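Local coordinates for protein CRISPR-associated endonuclease Cas9 (Campylobacter jejuni subsp. jejuni serotype O:2, PDB 5X2H) that uses a guide RNA to recognise invading DNA and cuts its two strands with separate RuvC-like and HNH nuclease domains, at residues F205-L210 / V235-R240. Numbering follows the deposited sequence.
Sequences FLKDEL and VAFYKR. With nucleotides of chain B.
K207, early in helix 203-219, is the residue nearest F237, at which the chain leaves helical geometry after helix 226-236; their CA atoms lie 7.7 Å apart, with no hydrogen bond between the two segments. The far end of the F237 ring, CZ, comes to 3.5 Å from K207 CA. K207 then lays its aliphatic chain across one face of the ring: CB makes a CH-pi contact 3.9 Å from the ring centroid, and CG and CD carry on over the same ring. This course follows from a CG anti to the backbone N (chi1 -169°) and an extended chain beyond it. Near the ring plane, at the edge, the methyl CD2 of L210 approaches F237 CE2 to 4.2 Å.

Three residues on, R240 grips the guide RNA. Its backbone N and its NH1 both donate to OP1 of U17 of chain B, the latter at 2.9 Å. NE, weakly, and NH2, at a doubtfully short distance, turn to OP1 of U65 of chain B. The guanidinium edge appears to span the two phosphates, and R240 O accepts a bond from O2' of U16 of chain B at 2.8 Å.

The contact thus joins helix 203-219 to the segment that runs from helix 226-236 to the RNA. R135 NH1 donates to the carbonyls of A236 and Y238. A236 packs on L74 of helix 51-82, the arginine-rich bridge helix of Cas9, R240 touches R66 there, and L206 rests against V168 of helix 168-175.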
loop_
_atom_site.group_PDB
_atom_site.type_symbol
_atom_site.label_atom_id
_atom_site.label_comp_id
_atom_site.label_asym_id
_atom_site.label_seq_id
_atom_site.Cartn_x
_atom_site.Cartn_y
_atom_site.Cartn_z
ATOM N N PHE A 205 -23.133 -23.697 0.204
ATOM C CA PHE A 205 -23.383 -25.121 0.001
ATOM C C PHE A 205 -22.686 -25.968 1.057
ATOM O O PHE A 205 -23.219 -27.004 1.469
ATOM C CB PHE A 205 -22.943 -25.548 -1.400
ATOM C CG PHE A 205 -23.824 -25.019 -2.497
ATOM C CD1 PHE A 205 -25.151 -25.405 -2.580
ATOM C CD2 PHE A 205 -23.324 -24.144 -3.448
ATOM C CE1 PHE A 205 -25.968 -24.924 -3.587
ATOM C CE2 PHE A 205 -24.134 -23.659 -4.458
ATOM C CZ PHE A 205 -25.460 -24.050 -4.528
ATOM N N LEU A 206 -21.505 -25.545 1.512
ATOM C CA LEU A 206 -20.825 -26.283 2.570
ATOM C C LEU A 206 -21.498 -26.071 3.919
ATOM O O LEU A 206 -21.455 -26.958 4.779
ATOM C CB LEU A 206 -19.351 -25.879 2.621
ATOM C CG LEU A 206 -18.516 -26.400 1.446
ATOM C CD1 LEU A 206 -17.517 -25.369 0.994
ATOM C CD2 LEU A 206 -17.810 -27.695 1.820
ATOM N N LYS A 207 -22.124 -24.910 4.124
ATOM C CA LYS A 207 -22.951 -24.737 5.311
ATOM C C LYS A 207 -24.188 -25.622 5.247
ATOM O O LYS A 207 -24.629 -26.143 6.277
ATOM C CB LYS A 207 -23.343 -23.267 5.475
ATOM C CG LYS A 207 -23.981 -22.944 6.816
ATOM C CD LYS A 207 -24.201 -21.448 6.981
ATOM C CE LYS A 207 -24.677 -21.113 8.386
ATOM N NZ LYS A 207 -24.781 -19.640 8.592
ATOM N N ASP A 208 -24.748 -25.817 4.048
ATOM C CA ASP A 208 -25.883 -26.722 3.897
ATOM C C ASP A 208 -25.489 -28.157 4.221
ATOM O O ASP A 208 -26.285 -28.910 4.792
ATOM C CB ASP A 208 -26.447 -26.637 2.479
ATOM C CG ASP A 208 -27.013 -25.270 2.155
ATOM O OD1 ASP A 208 -27.445 -24.564 3.090
ATOM O OD2 ASP A 208 -27.026 -24.901 0.962
ATOM N N GLU A 209 -24.266 -28.554 3.867
ATOM C CA GLU A 209 -23.842 -29.927 4.119
ATOM C C GLU A 209 -23.714 -30.196 5.613
ATOM O O GLU A 209 -24.232 -31.198 6.120
ATOM C CB GLU A 209 -22.523 -30.215 3.404
ATOM C CG GLU A 209 -21.999 -31.621 3.659
ATOM C CD GLU A 209 -20.670 -31.890 2.980
ATOM O OE1 GLU A 209 -20.063 -32.946 3.264
ATOM O OE2 GLU A 209 -20.229 -31.047 2.170
ATOM N N LEU A 210 -23.031 -29.304 6.336
ATOM C CA LEU A 210 -22.867 -29.496 7.774
ATOM C C LEU A 210 -24.207 -29.460 8.506
ATOM O O LEU A 210 -24.382 -30.169 9.503
ATOM C CB LEU A 210 -21.914 -28.441 8.335
ATOM C CG LEU A 210 -21.399 -28.689 9.753
ATOM C CD1 LEU A 210 -20.896 -30.116 9.898
ATOM C CD2 LEU A 210 -20.296 -27.694 10.098
ATOM N N VAL A 235 -19.578 -20.591 14.799
ATOM C CA VAL A 235 -18.132 -20.406 14.887
ATOM C C VAL A 235 -17.462 -20.724 13.554
ATOM O O VAL A 235 -16.560 -20.005 13.112
ATOM C CB VAL A 235 -17.552 -21.259 16.032
ATOM C CG1 VAL A 235 -16.037 -21.345 15.922
ATOM C CG2 VAL A 235 -17.949 -20.675 17.382
ATOM N N ALA A 236 -17.897 -21.796 12.887
ATOM C CA ALA A 236 -17.235 -22.213 11.655
ATOM C C ALA A 236 -17.443 -21.215 10.524
ATOM O O ALA A 236 -16.575 -21.079 9.653
ATOM C CB ALA A 236 -17.728 -23.596 11.231
ATOM N N PHE A 237 -18.572 -20.503 10.518
ATOM C CA PHE A 237 -18.934 -19.656 9.388
ATOM C C PHE A 237 -19.004 -18.179 9.754
ATOM O O PHE A 237 -19.536 -17.379 8.979
ATOM C CB PHE A 237 -20.257 -20.127 8.784
ATOM C CG PHE A 237 -20.168 -21.481 8.145
ATOM C CD1 PHE A 237 -19.721 -21.614 6.841
ATOM C CD2 PHE A 237 -20.503 -22.622 8.853
ATOM C CE1 PHE A 237 -19.627 -22.856 6.250
ATOM C CE2 PHE A 237 -20.410 -23.869 8.265
ATOM C CZ PHE A 237 -19.970 -23.985 6.962
ATOM N N TYR A 238 -18.471 -17.801 10.912
ATOM C CA TYR A 238 -18.436 -16.395 11.289
ATOM C C TYR A 238 -17.509 -15.621 10.362
ATOM O O TYR A 238 -16.448 -16.112 9.965
ATOM C CB TYR A 238 -17.979 -16.241 12.740
ATOM C CG TYR A 238 -17.834 -14.803 13.181
ATOM C CD1 TYR A 238 -18.949 -14.041 13.504
ATOM C CD2 TYR A 238 -16.582 -14.207 13.271
ATOM C CE1 TYR A 238 -18.821 -12.726 13.906
ATOM C CE2 TYR A 238 -16.445 -12.894 13.674
ATOM C CZ TYR A 238 -17.565 -12.157 13.989
ATOM O OH TYR A 238 -17.431 -10.847 14.388
ATOM N N LYS A 239 -17.918 -14.404 10.010
ATOM C CA LYS A 239 -17.124 -13.528 9.157
ATOM C C LYS A 239 -17.261 -12.103 9.667
ATOM O O LYS A 239 -18.378 -11.591 9.785
ATOM C CB LYS A 239 -17.568 -13.616 7.693
ATOM C CG LYS A 239 -16.693 -12.803 6.749
ATOM C CD LYS A 239 -17.272 -12.741 5.346
ATOM C CE LYS A 239 -16.194 -12.366 4.339
ATOM N NZ LYS A 239 -16.746 -11.686 3.137
ATOM N N ARG A 240 -16.131 -11.468 9.968
ATOM C CA ARG A 240 -16.154 -10.099 10.468
ATOM C C ARG A 240 -16.548 -9.130 9.361
ATOM O O ARG A 240 -16.192 -9.315 8.194
ATOM C CB ARG A 240 -14.784 -9.716 11.031
ATOM C CG ARG A 240 -14.364 -10.510 12.255
ATOM C CD ARG A 240 -12.848 -10.550 12.409
ATOM N NE ARG A 240 -12.452 -11.362 13.556
ATOM C CZ ARG A 240 -12.359 -12.688 13.536
ATOM N NH1 ARG A 240 -12.632 -13.360 12.425
ATOM N NH2 ARG A 240 -11.997 -13.345 14.629
ATOM P P U B 16 -9.538 -6.769 8.810
ATOM O OP1 U B 16 -9.820 -7.000 10.248
ATOM O OP2 U B 16 -8.236 -7.194 8.241
ATOM O "O5'" U B 16 -10.673 -7.490 7.957
ATOM C "C5'" U B 16 -12.043 -7.350 8.299
ATOM C "C4'" U B 16 -12.936 -8.110 7.349
ATOM O "O4'" U B 16 -12.836 -7.556 6.010
ATOM C "C3'" U B 16 -12.617 -9.582 7.152
ATOM O "O3'" U B 16 -13.072 -10.398 8.217
ATOM C "C2'" U B 16 -13.289 -9.883 5.818
ATOM O "O2'" U B 16 -14.689 -10.036 5.988
ATOM C "C1'" U B 16 -13.043 -8.580 5.056
ATOM N N1 U B 16 -11.869 -8.663 4.154
ATOM C C2 U B 16 -12.055 -9.287 2.931
ATOM O O2 U B 16 -13.122 -9.761 2.580
ATOM N N3 U B 16 -10.948 -9.334 2.122
ATOM C C4 U B 16 -9.691 -8.836 2.402
ATOM O O4 U B 16 -8.787 -8.957 1.567
ATOM C C5 U B 16 -9.578 -8.208 3.685
ATOM C C6 U B 16 -10.642 -8.141 4.495
ATOM P P U B 17 -12.446 -11.862 8.443
ATOM O OP1 U B 17 -13.058 -12.422 9.675
ATOM O OP2 U B 17 -10.968 -11.781 8.331
ATOM O "O5'" U B 17 -13.003 -12.697 7.211
ATOM C "C5'" U B 17 -12.182 -13.607 6.503
ATOM C "C4'" U B 17 -12.787 -13.924 5.163
ATOM O "O4'" U B 17 -12.601 -12.800 4.259
ATOM C "C3'" U B 17 -12.178 -15.093 4.411
ATOM O "O3'" U B 17 -12.619 -16.355 4.874
ATOM C "C2'" U B 17 -12.570 -14.790 2.975
ATOM O "O2'" U B 17 -13.941 -15.081 2.760
ATOM C "C1'" U B 17 -12.391 -13.275 2.944
ATOM N N1 U B 17 -11.021 -12.908 2.519
ATOM C C2 U B 17 -10.723 -13.052 1.179
ATOM O O2 U B 17 -11.536 -13.456 0.364
ATOM N N3 U B 17 -9.438 -12.704 0.831
ATOM C C4 U B 17 -8.445 -12.239 1.671
ATOM O O4 U B 17 -7.335 -11.968 1.210
ATOM C C5 U B 17 -8.834 -12.121 3.044
ATOM C C6 U B 17 -10.077 -12.451 3.410
ATOM P P U B 65 -10.591 -12.067 17.662
ATOM O OP1 U B 65 -11.531 -11.931 16.523
ATOM O OP2 U B 65 -9.557 -13.128 17.634
ATOM O "O5'" U B 65 -9.864 -10.664 17.854
ATOM C "C5'" U B 65 -10.624 -9.484 18.063
ATOM C "C4'" U B 65 -9.757 -8.344 18.531
ATOM O "O4'" U B 65 -9.172 -8.656 19.822
ATOM C "C3'" U B 65 -8.554 -8.025 17.663
ATOM O "O3'" U B 65 -8.885 -7.286 16.504
ATOM C "C2'" U B 65 -7.649 -7.280 18.632
ATOM O "O2'" U B 65 -8.110 -5.951 18.828
ATOM C "C1'" U B 65 -7.893 -8.060 19.921
ATOM N N1 U B 65 -6.878 -9.117 20.130
ATOM C C2 U B 65 -5.638 -8.709 20.586
ATOM O O2 U B 65 -5.359 -7.542 20.805
ATOM N N3 U B 65 -4.731 -9.718 20.775
ATOM C C4 U B 65 -4.933 -11.064 20.557
ATOM O O4 U B 65 -4.013 -11.849 20.781
ATOM C C5 U B 65 -6.242 -11.407 20.091
ATOM C C6 U B 65 -7.149 -10.443 19.896
#